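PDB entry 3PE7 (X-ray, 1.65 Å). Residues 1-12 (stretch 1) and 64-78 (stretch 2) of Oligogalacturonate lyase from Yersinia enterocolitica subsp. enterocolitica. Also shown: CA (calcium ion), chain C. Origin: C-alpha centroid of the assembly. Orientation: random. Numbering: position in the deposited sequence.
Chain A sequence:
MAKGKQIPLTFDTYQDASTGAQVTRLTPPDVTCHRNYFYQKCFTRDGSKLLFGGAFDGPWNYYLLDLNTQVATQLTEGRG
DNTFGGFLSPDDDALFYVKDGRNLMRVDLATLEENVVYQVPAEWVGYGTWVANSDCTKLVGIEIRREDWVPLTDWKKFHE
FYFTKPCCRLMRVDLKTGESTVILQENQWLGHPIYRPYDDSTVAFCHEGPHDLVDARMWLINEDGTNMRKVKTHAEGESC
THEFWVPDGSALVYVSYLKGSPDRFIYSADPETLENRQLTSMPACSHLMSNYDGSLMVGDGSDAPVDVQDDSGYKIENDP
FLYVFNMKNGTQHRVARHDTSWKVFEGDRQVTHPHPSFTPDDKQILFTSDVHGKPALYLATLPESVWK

Stretch 1 (1-12) MAKGKQIPLTFD
Stretch 2, residues 64-78: LLDLNTQVATQLTEG

Stretch 1 runs antiparallel to the second half of stretch 2. Strand 6-8 pairs with strand 71-74, and their N-to-C directions make an angle of 154°. The axes approach to 4.6 Å. Gln6 lies opposite Thr73, Ile7 opposite Ala72 and Pro8 opposite Val71.

In strand 6-8 phi/psi is -116/143 at Gln6, -133/136 at Ile7 and -82/136 at Pro8. Val71 to Thr73 lie near -103/130, and Gln74 is at -71/124. Ile7 and Ala72 form the hydrogen-bonded pair: Ile7 N to Ala72 O is 2.9 Å, and Ala72 N to Ile7 O is 2.9 Å. Pro8 has no amide hydrogen to give, and its place in a non-hydrogen-bonded pair asks for none. The ladder continues past the strand of stretch 1 at both ends. Leu9 N donates to Gln70 O at 2.8 Å, Gln74 N to Lys5 O at 2.9 Å, and Gly4 N to Gln74 O at 2.7 Å.

Before the strand, Ala2 to Lys5 form a type II turn, closed by Lys5 N to Ala2 O at 3.0 Å. Lys3 has phi/psi -49/128 and Gly4 92/-15. At Gly4 a CB would jam against the carbonyl O of Lys3, so glycine fits. In stretch 2, strands 64-66 and 71-74 form a hairpin. Leu64 N donates to Thr73 O and Thr73 N to Leu64 O, each at 2.9 Å, and Asp66 N reaches Val71 O at 2.8 Å. Residues 67-69 are helical in phi/psi, and Gln70 is at 64/22. Asp66 OD1 accepts from Asn68 N at 2.9 Å and Thr69 N at 3.0 Å.

Gln6, Pro8, Val71 and Thr73 share one face of the sheet. Gln6 (m, t) brings CG to 3.6 Å from Thr73 OG1 and OE1 to 3.5 Å from Val71 CG1. The beta-branched Val71 (t) and Thr73 (m) suit an extended strand. The other face carries Ile7 (p, t) and Ala72, with Ile7 CG1 4.0 Å from Ala72 CB. Buried Leu9 (m, t) places CD1 3.8 Å from Leu65 CD1 and 4.2 Å from Ala72 CB. Leu65 (t, p) is buried too, its methyls meeting Leu9 and Phe11.

Phe11 (chi1 m, chi2 -175°) points toward stretch 2. Its CZ lies 4.0 Å from Leu65 CD2 and 4.1 Å from Leu67 CD2. Gln70 (m, t, chi3 -168°) lays CG over one face of the Phe11 ring, 3.5 Å from the centroid. Its amide reaches back to the backbone: Gln70 NE2 to Leu9 O is 3.0 Å.

At the turn, Glu77 (p, t, chi3 12°) accepts through OE1 from Lys3 N at 2.9 Å. Lys3 (t, t, m, m) curls so that NZ meets Leu75 O at 2.8 Å. Buried Gln74 (t, t, chi3 -21°) sends NE2 to Thr76 O at 3.0 Å, while its OE1 packs 3.3 Å from CB of Met1 (m, m, m). Met1 O binds the calcium ion CA at 2.3 Å, alongside three waters and one ligand elsewhere in the structure.

The contact buries 911 Å², both sides summed.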

# COMPACT_ATOMS: atom_id res chain seq x y z
N MET A 1 -5.56 27.67 -4.47
CA MET A 1 -4.44 26.73 -4.12
C MET A 1 -3.45 26.54 -5.28
O MET A 1 -3.75 26.87 -6.43
CB MET A 1 -4.99 25.38 -3.64
CG MET A 1 -5.68 25.42 -2.26
SD MET A 1 -4.56 25.90 -0.93
CE MET A 1 -3.53 24.43 -0.77
N ALA A 2 -2.27 26.02 -4.96
CA ALA A 2 -1.19 25.72 -5.91
C ALA A 2 -0.05 25.11 -5.12
O ALA A 2 -0.06 25.10 -3.88
CB ALA A 2 -0.71 27.00 -6.62
N LYS A 3 0.94 24.57 -5.83
CA LYS A 3 2.16 24.06 -5.20
C LYS A 3 2.71 25.10 -4.21
O LYS A 3 2.85 26.27 -4.55
CB LYS A 3 3.19 23.70 -6.28
CG LYS A 3 4.52 23.18 -5.76
CD LYS A 3 5.56 23.13 -6.87
CE LYS A 3 5.51 21.85 -7.66
NZ LYS A 3 6.00 20.69 -6.85
N GLY A 4 2.96 24.67 -2.98
CA GLY A 4 3.53 25.55 -1.95
C GLY A 4 2.52 26.28 -1.07
O GLY A 4 2.89 26.81 -0.02
N LYS A 5 1.26 26.30 -1.48
CA LYS A 5 0.23 26.96 -0.68
C LYS A 5 -0.08 26.13 0.56
O LYS A 5 0.03 24.91 0.55
CB LYS A 5 -1.03 27.22 -1.50
CG LYS A 5 -0.84 28.15 -2.71
CD LYS A 5 0.01 29.36 -2.38
CE LYS A 5 0.03 30.36 -3.54
NZ LYS A 5 -1.24 31.14 -3.51
N GLN A 6 -0.47 26.82 1.62
CA GLN A 6 -0.75 26.19 2.90
C GLN A 6 -2.21 26.37 3.23
O GLN A 6 -2.80 27.41 2.93
CB GLN A 6 0.11 26.80 4.00
CG GLN A 6 1.60 26.53 3.82
CD GLN A 6 2.48 27.26 4.84
OE1 GLN A 6 2.16 27.34 6.03
NE2 GLN A 6 3.60 27.77 4.37
N ILE A 7 -2.80 25.34 3.83
CA ILE A 7 -4.17 25.43 4.33
C ILE A 7 -4.23 24.86 5.74
O ILE A 7 -3.63 23.82 6.01
CB ILE A 7 -5.20 24.69 3.46
CG1 ILE A 7 -4.71 23.30 3.07
CG2 ILE A 7 -5.54 25.52 2.24
CD1 ILE A 7 -5.80 22.41 2.58
N PRO A 8 -4.94 25.56 6.64
CA PRO A 8 -5.09 25.05 8.01
C PRO A 8 -6.22 24.03 8.09
O PRO A 8 -7.30 24.23 7.51
CB PRO A 8 -5.44 26.31 8.81
CG PRO A 8 -6.12 27.22 7.83
CD PRO A 8 -5.49 26.92 6.48
N LEU A 9 -5.97 22.93 8.79
CA LEU A 9 -7.01 21.93 8.94
C LEU A 9 -7.47 21.86 10.38
O LEU A 9 -6.67 22.05 11.30
CB LEU A 9 -6.51 20.56 8.49
CG LEU A 9 -6.01 20.46 7.05
CD1 LEU A 9 -5.60 19.02 6.81
CD2 LEU A 9 -7.07 20.89 6.07
N THR A 10 -8.75 21.57 10.56
CA THR A 10 -9.29 21.28 11.88
C THR A 10 -9.21 19.78 12.16
O THR A 10 -9.49 18.97 11.27
CB THR A 10 -10.76 21.74 11.97
OG1 THR A 10 -10.84 23.15 11.73
CG2 THR A 10 -11.34 21.45 13.33
N PHE A 11 -8.78 19.41 13.37
CA PHE A 11 -8.69 18.01 13.77
C PHE A 11 -9.86 17.78 14.71
O PHE A 11 -9.96 18.42 15.78
CB PHE A 11 -7.39 17.74 14.54
CG PHE A 11 -6.14 17.68 13.68
CD1 PHE A 11 -4.92 17.33 14.26
CD2 PHE A 11 -6.18 17.92 12.30
CE1 PHE A 11 -3.75 17.26 13.52
CE2 PHE A 11 -5.03 17.86 11.53
CZ PHE A 11 -3.79 17.52 12.13
N ASP A 12 -10.75 16.85 14.35
CA ASP A 12 -11.95 16.62 15.14
C ASP A 12 -11.88 15.30 15.90
O ASP A 12 -11.87 14.21 15.29
CB ASP A 12 -13.20 16.70 14.26
CG ASP A 12 -13.41 18.10 13.69
OD1 ASP A 12 -13.65 19.02 14.49
OD2 ASP A 12 -13.35 18.28 12.47
N LEU A 64 1.55 17.65 2.38
CA LEU A 64 2.23 17.23 3.60
C LEU A 64 1.57 17.93 4.77
O LEU A 64 1.53 19.17 4.83
CB LEU A 64 3.74 17.56 3.55
CG LEU A 64 4.59 16.93 4.65
CD1 LEU A 64 4.76 15.43 4.40
CD2 LEU A 64 5.96 17.60 4.71
N LEU A 65 1.04 17.14 5.70
CA LEU A 65 0.33 17.67 6.85
C LEU A 65 1.27 17.71 8.06
O LEU A 65 1.84 16.67 8.45
CB LEU A 65 -0.90 16.80 7.16
CG LEU A 65 -1.72 17.07 8.43
CD1 LEU A 65 -2.21 18.51 8.53
CD2 LEU A 65 -2.91 16.09 8.51
N ASP A 66 1.43 18.90 8.64
CA ASP A 66 2.16 19.05 9.91
C ASP A 66 1.16 18.75 11.03
O ASP A 66 0.20 19.49 11.23
CB ASP A 66 2.75 20.46 10.05
CG ASP A 66 3.65 20.60 11.26
OD1 ASP A 66 3.26 20.18 12.37
OD2 ASP A 66 4.76 21.15 11.11
N LEU A 67 1.39 17.65 11.74
CA LEU A 67 0.41 17.17 12.72
C LEU A 67 0.39 17.99 14.01
O LEU A 67 -0.55 17.90 14.79
CB LEU A 67 0.63 15.68 13.02
CG LEU A 67 0.45 14.72 11.83
CD1 LEU A 67 1.02 13.36 12.20
CD2 LEU A 67 -1.01 14.59 11.45
N ASN A 68 1.43 18.80 14.21
CA ASN A 68 1.48 19.67 15.38
C ASN A 68 0.81 21.00 15.09
O ASN A 68 0.07 21.55 15.90
CB ASN A 68 2.94 19.87 15.80
CG ASN A 68 3.56 18.61 16.38
OD1 ASN A 68 4.60 18.15 15.92
ND2 ASN A 68 2.90 18.02 17.37
N THR A 69 1.02 21.49 13.88
CA THR A 69 0.60 22.81 13.51
C THR A 69 -0.78 22.76 12.83
O THR A 69 -1.51 23.76 12.76
CB THR A 69 1.72 23.41 12.64
OG1 THR A 69 1.94 24.78 12.95
CG2 THR A 69 1.50 23.19 11.20
N GLN A 70 -1.13 21.57 12.35
CA GLN A 70 -2.37 21.29 11.60
C GLN A 70 -2.41 22.02 10.26
O GLN A 70 -3.46 22.21 9.69
CB GLN A 70 -3.63 21.53 12.45
CG GLN A 70 -3.58 20.71 13.73
CD GLN A 70 -4.77 20.85 14.65
OE1 GLN A 70 -4.72 20.39 15.79
NE2 GLN A 70 -5.84 21.48 14.16
N VAL A 71 -1.24 22.39 9.74
CA VAL A 71 -1.17 23.00 8.42
C VAL A 71 -0.74 21.99 7.38
O VAL A 71 0.22 21.25 7.59
CB VAL A 71 -0.22 24.25 8.42
CG1 VAL A 71 -0.00 24.77 7.00
CG2 VAL A 71 -0.79 25.34 9.33
N ALA A 72 -1.48 21.95 6.27
CA ALA A 72 -1.14 21.11 5.12
C ALA A 72 -0.52 21.97 4.02
O ALA A 72 -1.07 23.01 3.65
CB ALA A 72 -2.38 20.44 4.60
N THR A 73 0.61 21.54 3.50
CA THR A 73 1.23 22.23 2.38
C THR A 73 1.02 21.42 1.11
O THR A 73 1.31 20.22 1.09
CB THR A 73 2.74 22.43 2.64
OG1 THR A 73 2.92 23.16 3.86
CG2 THR A 73 3.40 23.21 1.46
N GLN A 74 0.52 22.06 0.06
CA GLN A 74 0.35 21.40 -1.23
C GLN A 74 1.70 21.16 -1.87
O GLN A 74 2.49 22.12 -2.07
CB GLN A 74 -0.53 22.25 -2.17
CG GLN A 74 -0.88 21.52 -3.47
CD GLN A 74 -1.87 22.29 -4.30
OE1 GLN A 74 -2.61 23.15 -3.79
NE2 GLN A 74 -1.94 21.96 -5.59
N LEU A 75 1.97 19.90 -2.20
CA LEU A 75 3.28 19.47 -2.72
C LEU A 75 3.33 19.39 -4.23
O LEU A 75 4.36 19.67 -4.83
CB LEU A 75 3.67 18.10 -2.16
CG LEU A 75 3.74 17.95 -0.63
CD1 LEU A 75 4.12 16.50 -0.30
CD2 LEU A 75 4.77 18.91 -0.05
N THR A 76 2.24 18.94 -4.84
CA THR A 76 2.19 18.76 -6.29
C THR A 76 0.92 19.46 -6.83
O THR A 76 -0.02 19.75 -6.07
CB THR A 76 2.20 17.26 -6.69
OG1 THR A 76 1.01 16.61 -6.21
CG2 THR A 76 3.42 16.53 -6.12
N GLU A 77 0.91 19.74 -8.13
CA GLU A 77 -0.23 20.38 -8.75
C GLU A 77 -0.48 19.82 -10.14
O GLU A 77 0.41 19.22 -10.75
CB GLU A 77 -0.01 21.91 -8.78
CG GLU A 77 1.18 22.36 -9.62
CD GLU A 77 1.43 23.87 -9.56
OE1 GLU A 77 0.84 24.57 -8.71
OE2 GLU A 77 2.24 24.37 -10.37
N GLY A 78 -1.69 20.01 -10.63
CA GLY A 78 -2.05 19.53 -11.96
C GLY A 78 -2.91 18.29 -11.94
O GLY A 78 -3.25 17.78 -10.87
CA CA C . -5.13 26.47 -8.22
O HOH W 1 -6.89 27.79 -7.23
O HOH W 2 -3.77 28.36 -8.79
O HOH W 3 -3.42 25.11 -9.20